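Local coordinates for hydrogenase maturation factor (Thermoanaerobacter tengcongensis, PDB 3VTH), which probably transfers the carbamoyl group of carbamoyl phosphate, with use of ATP, to the C-terminal cysteine of HypE during [NiFe]-hydrogenase maturation, at residues Q482-I488 against A505-Y511; N516-E521 against A592-M597. All coordinates share one frame; numbering follows the deposited sequence.

How the contacts relate
Both contacts are buried and lie in the Kae1-like half of the protein, their centres about 9 Å apart. Contact 1 is the iron site itself: helix 483-494 meets the turn between strands 501-507 and 509-511, and its chemistry is that of imidazoles, a carboxylate and a nucleotide phosphate around a metal. Contact 2 lies beside it in the same sheet, where backbone hydrogen bonds and a glutamate oxygen that accepts three hydrogen bonds join strand 517-525 to the end of strand 591-594. Strand 517-525 pairs with both strands of contact 1, and Ser596 of contact 2 reaches across to the carbonyl oxygen of Gly508, probably as a hydrogen bond.

Contact 1: residues Q482-I488 against A505-Y511; sequences QHHHAHI and AYDGTGY. With FE (Fe (III) ion), chain I; AP2 (phosphomethylphosphonic acid adenosyl ester), chain H.
His484 NE2 donates to Asp507 OD1 at 2.7 Å, on its syn side, with ring and carboxylate planes 64° apart. This bond helps to set the rotation of the carboxylate whose other oxygen, Asp507 OD2, binds the ferric iron at 2.1 Å, in the metal site that the actin-like ATP-binding fold of the Kae1-like domain builds between helix 483-494 and the turn after strand 501-507. His483 NE2 and His487 NE2, one helical turn apart in the motif HxxxH, each bind the same iron at 2.2 Å. Two phosphate oxygens of the nucleotide analogue, O2B and O2A, and Asp734 fill the other places. His483 ND1 is hydrogen-bonded to Asp460, a second-shell contact that fixes the turn of the ring, while Gly510 CA lies over one ring face.

The rotation of the His484 ring is fixed from its other nitrogen: Gln482 NE2 donates to His484 ND1 at 3.1 Å, almost straight (173°) and close to both planes. With CG anti to the backbone N (chi1 -161°) and a bend at the next bond, the Gln482 amide folds back over the helix start, where OE1 caps His485 N. The same NE2 also reaches Tyr511 O at 3.0 Å, approaching from above the carbonyl plane. With an alanine here the helix start would probably lose its cap, Tyr511 O its amide donor and the His484 ring the bond that steadies its rotation.

On the nucleotide side, Thr509 N donates to O1B of the terminal phosphate at 2.7 Å.

Contact 2: residues N516-E521 against A592-M597; sequences NVWGAE and AYVSSM
Strands 517-519 and 592-594 run side by side in nearly the same direction, 22° apart, joined by a single parallel bridge in which Val517 N donates to Tyr593 O (2.9 Å) and Ser595 N to Val517 O (2.8 Å). This parallel pairing belongs to the second subdomain of the Kae1-like domain, of the actin-ATPase clan. A third backbone bond, Met597 N to Gly519 O, follows where the second chain enters helix 597-607. Ser596 OG caps that helix at Arg599 N and also meets Gly508 O beside the nucleotide site.

The main side-chain feature is Glu521, whose OE1 accepts three hydrogen bonds. Ser595 OG donates to Glu521 OE1 at 2.8 Å on the syn side; Gly519 N and Ala520 N, both at 2.9 Å, come to it on the anti side. The bent Glu521 chain, with CG beside the backbone N (chi1 -42°), curls the carboxylate back over its own strand to take these amides. Ser595 OG swings anti to its backbone N (163°) to reach the carboxylate, and Leu536 N is a further partner of that hydroxyl. Glu521 OE2 forms a salt bridge with Arg532, which probably offsets the buried charge. Gly519 has backbone angles that call for glycine, and a CB there would also press on Ser596 CA.

Further along, the two valines supply the apolar packing: Val517 and Val594 lie alongside each other, pointing the same way, with Val517 CB 3.7 Å from Val594 CG1. At the far end, Asn516 OD1 packs against Tyr593 CB, and a water bridges Asn516 OD1 to Tyr593 N.

In the sheet, strand 517-525 pairs antiparallel with 501-507, 509-511 and 530-542, and 591-594 pairs with 530-542 too; Met597 packs on Val677 and Phe680 of helix 666-692.

Contact 1: residues Q482-I488 against A505-Y511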
ATOM      1  N   GLN A 482     -16.306   7.259  12.919  1.00 23.64           N
ATOM      2  CA  GLN A 482     -16.960   7.612  11.669  1.00 23.22           C
ATOM      3  C   GLN A 482     -15.921   7.558  10.542  1.00 22.76           C
ATOM      4  O   GLN A 482     -14.782   7.968  10.725  1.00 22.54           O
ATOM      5  CB  GLN A 482     -17.625   8.982  11.758  1.00 22.88           C
ATOM      6  CG  GLN A 482     -18.687   9.189  10.661  1.00 22.68           C
ATOM      7  CD  GLN A 482     -18.090   9.604   9.323  1.00 22.55           C
ATOM      8  OE1 GLN A 482     -17.101  10.336   9.277  1.00 21.77           O
ATOM      9  NE2 GLN A 482     -18.698   9.146   8.228  1.00 24.38           N
ATOM     10  N   HIS A 483     -16.341   7.043   9.384  1.00 23.23           N
ATOM     11  CA  HIS A 483     -15.453   6.717   8.250  1.00 22.35           C
ATOM     12  C   HIS A 483     -14.595   7.888   7.773  1.00 21.45           C
ATOM     13  O   HIS A 483     -13.388   7.748   7.560  1.00 21.00           O
ATOM     14  CB  HIS A 483     -16.314   6.214   7.084  1.00 22.49           C
ATOM     15  CG  HIS A 483     -15.524   5.665   5.935  1.00 23.06           C
ATOM     16  ND1 HIS A 483     -15.082   4.359   5.893  1.00 24.28           N
ATOM     17  CD2 HIS A 483     -15.124   6.236   4.770  1.00 24.04           C
ATOM     18  CE1 HIS A 483     -14.438   4.151   4.757  1.00 23.30           C
ATOM     19  NE2 HIS A 483     -14.451   5.270   4.058  1.00 23.95           N
ATOM     20  N   HIS A 484     -15.231   9.040   7.569  1.00 21.49           N
ATOM     21  CA  HIS A 484     -14.534  10.196   7.042  1.00 21.30           C
ATOM     22  C   HIS A 484     -13.621  10.842   8.061  1.00 21.60           C
ATOM     23  O   HIS A 484     -12.541  11.310   7.708  1.00 21.24           O
ATOM     24  CB  HIS A 484     -15.526  11.143   6.352  1.00 21.87           C
ATOM     25  CG  HIS A 484     -16.252  10.447   5.246  1.00 21.68           C
ATOM     26  ND1 HIS A 484     -17.432   9.765   5.451  1.00 21.89           N
ATOM     27  CD2 HIS A 484     -15.893  10.202   3.962  1.00 20.54           C
ATOM     28  CE1 HIS A 484     -17.799   9.177   4.327  1.00 21.01           C
ATOM     29  NE2 HIS A 484     -16.884   9.428   3.409  1.00 22.63           N
ATOM     30  N   HIS A 485     -14.039  10.831   9.324  1.00 21.90           N
ATOM     31  CA  HIS A 485     -13.163  11.234  10.403  1.00 22.70           C
ATOM     32  C   HIS A 485     -11.885  10.384  10.351  1.00 22.36           C
ATOM     33  O   HIS A 485     -10.785  10.925  10.438  1.00 23.03           O
ATOM     34  CB  HIS A 485     -13.902  11.114  11.755  1.00 23.09           C
ATOM     35  CG  HIS A 485     -13.148  11.672  12.926  1.00 25.27           C
ATOM     36  ND1 HIS A 485     -13.439  11.314  14.223  1.00 25.49           N
ATOM     37  CD2 HIS A 485     -12.117  12.551  12.998  1.00 24.59           C
ATOM     38  CE1 HIS A 485     -12.623  11.949  15.047  1.00 27.12           C
ATOM     39  NE2 HIS A 485     -11.800  12.690  14.327  1.00 26.48           N
ATOM     40  N   ALA A 486     -12.030   9.066  10.195  1.00 22.66           N
ATOM     41  CA  ALA A 486     -10.874   8.162  10.111  1.00 22.60           C
ATOM     42  C   ALA A 486      -9.940   8.477   8.936  1.00 22.37           C
ATOM     43  O   ALA A 486      -8.722   8.440   9.103  1.00 22.28           O
ATOM     44  CB  ALA A 486     -11.328   6.712  10.061  1.00 22.60           C
ATOM     45  N   HIS A 487     -10.492   8.768   7.750  1.00 22.22           N
ATOM     46  CA  HIS A 487      -9.662   9.197   6.598  1.00 22.30           C
ATOM     47  C   HIS A 487      -8.811  10.414   6.985  1.00 22.65           C
ATOM     48  O   HIS A 487      -7.591  10.441   6.746  1.00 23.56           O
ATOM     49  CB  HIS A 487     -10.529   9.576   5.372  1.00 22.31           C
ATOM     50  CG  HIS A 487     -10.896   8.431   4.473  1.00 21.83           C
ATOM     51  ND1 HIS A 487      -9.965   7.570   3.925  1.00 20.28           N
ATOM     52  CD2 HIS A 487     -12.099   8.053   3.969  1.00 20.73           C
ATOM     53  CE1 HIS A 487     -10.581   6.701   3.140  1.00 20.24           C
ATOM     54  NE2 HIS A 487     -11.878   6.972   3.153  1.00 20.68           N
ATOM     55  N   ILE A 488      -9.438  11.428   7.581  1.00 22.89           N
ATOM     56  CA  ILE A 488      -8.702  12.645   7.956  1.00 23.25           C
ATOM     57  C   ILE A 488      -7.613  12.325   8.996  1.00 24.20           C
ATOM     58  O   ILE A 488      -6.475  12.812   8.888  1.00 24.14           O
ATOM     59  CB  ILE A 488      -9.654  13.782   8.475  1.00 24.59           C
ATOM     60  CG1 ILE A 488     -10.699  14.155   7.420  1.00 23.76           C
ATOM     61  CG2 ILE A 488      -8.865  15.049   8.924  1.00 24.14           C
ATOM     62  CD1 ILE A 488     -10.131  14.471   6.013  1.00 23.86           C
ATOM     63  N   ALA A 505     -12.837  15.294   3.148  1.00 22.87           N
ATOM     64  CA  ALA A 505     -12.898  13.859   2.997  1.00 22.55           C
ATOM     65  C   ALA A 505     -13.810  13.543   1.814  1.00 22.38           C
ATOM     66  O   ALA A 505     -15.043  13.627   1.913  1.00 22.52           O
ATOM     67  CB  ALA A 505     -13.413  13.230   4.268  1.00 23.16           C
ATOM     68  N   TYR A 506     -13.199  13.213   0.681  1.00 22.19           N
ATOM     69  CA  TYR A 506     -13.964  12.968  -0.548  1.00 22.48           C
ATOM     70  C   TYR A 506     -13.760  11.506  -0.926  1.00 22.59           C
ATOM     71  O   TYR A 506     -12.630  11.056  -1.069  1.00 22.34           O
ATOM     72  CB  TYR A 506     -13.504  13.890  -1.696  1.00 21.95           C
ATOM     73  CG  TYR A 506     -13.915  15.356  -1.588  1.00 22.64           C
ATOM     74  CD1 TYR A 506     -14.779  15.799  -0.572  1.00 21.08           C
ATOM     75  CD2 TYR A 506     -13.482  16.283  -2.538  1.00 23.94           C
ATOM     76  CE1 TYR A 506     -15.206  17.129  -0.501  1.00 22.32           C
ATOM     77  CE2 TYR A 506     -13.884  17.624  -2.478  1.00 23.74           C
ATOM     78  CZ  TYR A 506     -14.743  18.038  -1.449  1.00 23.51           C
ATOM     79  OH  TYR A 506     -15.137  19.349  -1.383  1.00 25.06           O
ATOM     80  N   ASP A 507     -14.846  10.758  -1.051  1.00 23.45           N
ATOM     81  CA  ASP A 507     -14.763   9.349  -1.482  1.00 25.03           C
ATOM     82  C   ASP A 507     -16.089   8.865  -2.059  1.00 25.89           C
ATOM     83  O   ASP A 507     -16.956   9.688  -2.367  1.00 24.99           O
ATOM     84  CB  ASP A 507     -14.207   8.409  -0.380  1.00 25.21           C
ATOM     85  CG  ASP A 507     -15.121   8.257   0.841  1.00 27.73           C
ATOM     86  OD1 ASP A 507     -16.299   8.710   0.854  1.00 28.61           O
ATOM     87  OD2 ASP A 507     -14.641   7.658   1.834  1.00 25.96           O
ATOM     88  N   GLY A 508     -16.234   7.548  -2.233  1.00 26.89           N
ATOM     89  CA  GLY A 508     -17.461   6.968  -2.790  1.00 28.63           C
ATOM     90  C   GLY A 508     -18.592   6.751  -1.792  1.00 30.10           C
ATOM     91  O   GLY A 508     -19.718   7.256  -1.973  1.00 29.85           O
ATOM     92  N   THR A 509     -18.332   5.962  -0.749  1.00 30.74           N
ATOM     93  CA  THR A 509     -19.368   5.657   0.228  1.00 33.24           C
ATOM     94  C   THR A 509     -18.768   5.421   1.589  1.00 32.63           C
ATOM     95  O   THR A 509     -17.878   4.598   1.754  1.00 33.71           O
ATOM     96  CB  THR A 509     -20.164   4.358  -0.109  1.00 34.53           C
ATOM     97  OG1 THR A 509     -19.241   3.284  -0.352  1.00 38.60           O
ATOM     98  CG2 THR A 509     -21.024   4.539  -1.332  1.00 37.22           C
ATOM     99  N   GLY A 510     -19.279   6.129   2.571  1.00 31.92           N
ATOM    100  CA  GLY A 510     -18.935   5.856   3.950  1.00 30.56           C
ATOM    101  C   GLY A 510     -20.212   6.099   4.699  1.00 30.19           C
ATOM    102  O   GLY A 510     -21.028   6.927   4.290  1.00 30.30           O
ATOM    103  N   TYR A 511     -20.395   5.357   5.780  1.00 29.45           N
ATOM    104  CA  TYR A 511     -21.609   5.424   6.554  1.00 29.83           C
ATOM    105  C   TYR A 511     -21.614   6.713   7.378  1.00 28.85           C
ATOM    106  O   TYR A 511     -20.713   6.929   8.186  1.00 27.81           O
ATOM    107  CB  TYR A 511     -21.653   4.202   7.464  1.00 30.86           C
ATOM    108  CG  TYR A 511     -22.861   4.120   8.336  1.00 34.56           C
ATOM    109  CD1 TYR A 511     -24.049   3.581   7.854  1.00 38.01           C
ATOM    110  CD2 TYR A 511     -22.809   4.545   9.665  1.00 37.02           C
ATOM    111  CE1 TYR A 511     -25.163   3.491   8.665  1.00 43.56           C
ATOM    112  CE2 TYR A 511     -23.914   4.459  10.481  1.00 40.45           C
ATOM    113  CZ  TYR A 511     -25.086   3.923   9.983  1.00 43.41           C
ATOM    114  OH  TYR A 511     -26.196   3.844  10.791  1.00 48.93           O
TER
HETATM  115 FE    FE I 807     -13.506   5.908   2.165  1.00 27.79          FE
HETATM  116  PB  AP2 H 806     -15.346   4.200   0.090  1.00 38.84           P
HETATM  117  O1B AP2 H 806     -15.855   5.063  -1.037  1.00 38.10           O
HETATM  118  O2B AP2 H 806     -14.981   4.905   1.360  1.00 34.03           O
HETATM  119  O3B AP2 H 806     -16.184   2.958   0.271  1.00 40.69           O
HETATM  120  C3A AP2 H 806     -13.785   3.570  -0.581  1.00 34.10           C
HETATM  121  PA  AP2 H 806     -12.486   4.818  -0.818  1.00 34.45           P
HETATM  122  O1A AP2 H 806     -11.292   3.927  -1.131  1.00 30.12           O
HETATM  123  O2A AP2 H 806     -12.368   5.869   0.259  1.00 29.34           O
HETATM  124  O5' AP2 H 806     -12.937   5.626  -2.146  1.00 34.22           O
HETATM  125  C5' AP2 H 806     -12.885   4.933  -3.388  1.00 36.48           C
HETATM  126  C4' AP2 H 806     -13.693   5.775  -4.348  1.00 37.36           C
HETATM  127  O4' AP2 H 806     -12.954   6.947  -4.696  1.00 37.86           O
HETATM  128  C3' AP2 H 806     -13.956   5.070  -5.664  1.00 38.49           C
HETATM  129  O3' AP2 H 806     -15.033   4.136  -5.535  1.00 39.84           O
HETATM  130  C2' AP2 H 806     -14.271   6.261  -6.546  1.00 39.11           C
HETATM  131  O2' AP2 H 806     -15.645   6.594  -6.316  1.00 38.39           O
HETATM  132  C1' AP2 H 806     -13.338   7.357  -6.015  1.00 37.66           C
HETATM  133  N9  AP2 H 806     -12.181   7.441  -6.953  1.00 37.59           N
HETATM  134  C8  AP2 H 806     -11.248   6.491  -7.207  1.00 37.42           C
HETATM  135  N7  AP2 H 806     -10.368   6.893  -8.164  1.00 37.34           N
HETATM  136  C5  AP2 H 806     -10.732   8.134  -8.542  1.00 37.29           C
HETATM  137  C6  AP2 H 806     -10.242   9.143  -9.513  1.00 37.62           C
HETATM  138  N6  AP2 H 806      -9.150   8.908 -10.284  1.00 36.46           N
HETATM  139  N1  AP2 H 806     -10.933  10.313  -9.603  1.00 37.69           N
HETATM  140  C2  AP2 H 806     -12.010  10.583  -8.834  1.00 36.89           C
HETATM  141  N3  AP2 H 806     -12.515   9.704  -7.941  1.00 36.25           N
HETATM  142  C4  AP2 H 806     -11.928   8.488  -7.756  1.00 36.56           C
HETATM  143  O   HOH W   1     -18.826   5.458   9.417  1.00 17.63           O

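Contact 2: residues N516-E521 against A592-M597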
ATOM      1  N   ASN A 516     -27.385   8.477   6.316  1.00 28.76           N
ATOM      2  CA  ASN A 516     -27.151   8.654   4.889  1.00 27.79           C
ATOM      3  C   ASN A 516     -25.733   8.291   4.540  1.00 26.20           C
ATOM      4  O   ASN A 516     -24.896   8.114   5.427  1.00 25.48           O
ATOM      5  CB  ASN A 516     -27.489  10.084   4.448  1.00 28.16           C
ATOM      6  CG  ASN A 516     -28.972  10.414   4.625  1.00 30.49           C
ATOM      7  OD1 ASN A 516     -29.841   9.572   4.395  1.00 31.07           O
ATOM      8  ND2 ASN A 516     -29.261  11.644   5.053  1.00 32.16           N
ATOM      9  N   VAL A 517     -25.468   8.157   3.246  1.00 25.57           N
ATOM     10  CA  VAL A 517     -24.127   7.894   2.755  1.00 25.29           C
ATOM     11  C   VAL A 517     -23.371   9.215   2.626  1.00 24.54           C
ATOM     12  O   VAL A 517     -23.907  10.184   2.064  1.00 24.88           O
ATOM     13  CB  VAL A 517     -24.188   7.189   1.386  1.00 25.53           C
ATOM     14  CG1 VAL A 517     -22.800   7.096   0.743  1.00 25.88           C
ATOM     15  CG2 VAL A 517     -24.844   5.796   1.530  1.00 28.10           C
ATOM     16  N   TRP A 518     -22.146   9.254   3.157  1.00 23.03           N
ATOM     17  CA  TRP A 518     -21.295  10.442   3.117  1.00 22.74           C
ATOM     18  C   TRP A 518     -20.131  10.182   2.169  1.00 22.55           C
ATOM     19  O   TRP A 518     -19.924   9.039   1.740  1.00 23.63           O
ATOM     20  CB  TRP A 518     -20.749  10.751   4.510  1.00 22.64           C
ATOM     21  CG  TRP A 518     -21.741  11.297   5.501  1.00 23.59           C
ATOM     22  CD1 TRP A 518     -23.112  11.350   5.378  1.00 24.40           C
ATOM     23  CD2 TRP A 518     -21.436  11.823   6.806  1.00 23.72           C
ATOM     24  NE1 TRP A 518     -23.664  11.885   6.521  1.00 24.71           N
ATOM     25  CE2 TRP A 518     -22.662  12.193   7.405  1.00 24.74           C
ATOM     26  CE3 TRP A 518     -20.242  12.029   7.515  1.00 24.29           C
ATOM     27  CZ2 TRP A 518     -22.734  12.754   8.699  1.00 26.47           C
ATOM     28  CZ3 TRP A 518     -20.309  12.594   8.796  1.00 24.00           C
ATOM     29  CH2 TRP A 518     -21.549  12.954   9.368  1.00 25.78           C
ATOM     30  N   GLY A 519     -19.352  11.209   1.850  1.00 21.68           N
ATOM     31  CA  GLY A 519     -18.302  11.046   0.820  1.00 21.88           C
ATOM     32  C   GLY A 519     -17.942  12.317   0.075  1.00 22.14           C
ATOM     33  O   GLY A 519     -17.124  12.301  -0.844  1.00 22.02           O
ATOM     34  N   ALA A 520     -18.547  13.425   0.479  1.00 22.98           N
ATOM     35  CA  ALA A 520     -18.167  14.725  -0.036  1.00 24.33           C
ATOM     36  C   ALA A 520     -18.294  15.714   1.103  1.00 25.59           C
ATOM     37  O   ALA A 520     -19.116  16.641   1.062  1.00 27.06           O
ATOM     38  CB  ALA A 520     -19.056  15.104  -1.214  1.00 24.49           C
ATOM     39  N   GLU A 521     -17.463  15.505   2.121  1.00 25.26           N
ATOM     40  CA  GLU A 521     -17.635  16.158   3.414  1.00 26.12           C
ATOM     41  C   GLU A 521     -16.491  17.106   3.733  1.00 26.44           C
ATOM     42  O   GLU A 521     -15.338  16.826   3.401  1.00 25.88           O
ATOM     43  CB  GLU A 521     -17.689  15.100   4.526  1.00 25.80           C
ATOM     44  CG  GLU A 521     -18.522  13.856   4.164  1.00 26.18           C
ATOM     45  CD  GLU A 521     -19.935  14.216   3.795  1.00 27.06           C
ATOM     46  OE1 GLU A 521     -20.398  13.783   2.712  1.00 26.57           O
ATOM     47  OE2 GLU A 521     -20.566  14.962   4.579  1.00 28.72           O
ATOM     48  N   ALA A 592     -31.141   4.870  -1.062  1.00 32.79           N
ATOM     49  CA  ALA A 592     -30.266   5.509  -0.084  1.00 32.69           C
ATOM     50  C   ALA A 592     -30.117   6.968  -0.478  1.00 32.34           C
ATOM     51  O   ALA A 592     -30.316   7.314  -1.642  1.00 33.17           O
ATOM     52  CB  ALA A 592     -28.897   4.824  -0.047  1.00 32.22           C
ATOM     53  N   TYR A 593     -29.798   7.829   0.478  1.00 31.18           N
ATOM     54  CA  TYR A 593     -29.505   9.218   0.154  1.00 30.25           C
ATOM     55  C   TYR A 593     -28.029   9.466   0.341  1.00 28.94           C
ATOM     56  O   TYR A 593     -27.444   9.029   1.351  1.00 27.58           O
ATOM     57  CB  TYR A 593     -30.348  10.160   1.010  1.00 31.33           C
ATOM     58  CG  TYR A 593     -31.797  10.112   0.604  1.00 35.68           C
ATOM     59  CD1 TYR A 593     -32.289  10.940  -0.401  1.00 38.80           C
ATOM     60  CD2 TYR A 593     -32.672   9.200   1.199  1.00 40.00           C
ATOM     61  CE1 TYR A 593     -33.643  10.882  -0.781  1.00 42.54           C
ATOM     62  CE2 TYR A 593     -34.005   9.131   0.819  1.00 43.59           C
ATOM     63  CZ  TYR A 593     -34.478   9.968  -0.166  1.00 44.30           C
ATOM     64  OH  TYR A 593     -35.809   9.884  -0.513  1.00 49.41           O
ATOM     65  N   VAL A 594     -27.419  10.135  -0.642  1.00 27.81           N
ATOM     66  CA  VAL A 594     -25.949  10.203  -0.698  1.00 26.75           C
ATOM     67  C   VAL A 594     -25.407  11.607  -0.890  1.00 26.17           C
ATOM     68  O   VAL A 594     -25.953  12.413  -1.665  1.00 25.26           O
ATOM     69  CB  VAL A 594     -25.348   9.283  -1.814  1.00 26.78           C
ATOM     70  CG1 VAL A 594     -25.970   7.902  -1.756  1.00 27.74           C
ATOM     71  CG2 VAL A 594     -25.575   9.910  -3.232  1.00 27.55           C
ATOM     72  N   SER A 595     -24.335  11.887  -0.162  1.00 25.69           N
ATOM     73  CA  SER A 595     -23.472  13.054  -0.392  1.00 25.52           C
ATOM     74  C   SER A 595     -22.139  12.407  -0.700  1.00 25.24           C
ATOM     75  O   SER A 595     -21.488  11.863   0.193  1.00 24.96           O
ATOM     76  CB  SER A 595     -23.363  13.910   0.883  1.00 26.23           C
ATOM     77  OG  SER A 595     -22.251  14.806   0.840  1.00 24.56           O
ATOM     78  N   SER A 596     -21.736  12.400  -1.964  1.00 24.38           N
ATOM     79  CA  SER A 596     -20.606  11.551  -2.344  1.00 23.48           C
ATOM     80  C   SER A 596     -19.889  12.094  -3.566  1.00 23.42           C
ATOM     81  O   SER A 596     -20.499  12.274  -4.613  1.00 22.22           O
ATOM     82  CB  SER A 596     -21.101  10.129  -2.635  1.00 23.47           C
ATOM     83  OG  SER A 596     -20.110   9.358  -3.316  1.00 25.33           O
ATOM     84  N   MET A 597     -18.582  12.317  -3.430  1.00 23.06           N
ATOM     85  CA  MET A 597     -17.766  12.759  -4.568  1.00 22.83           C
ATOM     86  C   MET A 597     -17.640  11.651  -5.609  1.00 22.59           C
ATOM     87  O   MET A 597     -17.656  11.905  -6.814  1.00 22.32           O
ATOM     88  CB  MET A 597     -16.387  13.258  -4.097  1.00 22.58           C
ATOM     89  CG  MET A 597     -15.549  13.969  -5.206  1.00 23.42           C
ATOM     90  SD  MET A 597     -16.414  15.337  -6.017  1.00 26.35           S
ATOM     91  CE  MET A 597     -16.767  16.424  -4.617  1.00 22.91           C
TER
HETATM   92  O   HOH W   2     -29.855   6.877   3.225  1.00 26.03           O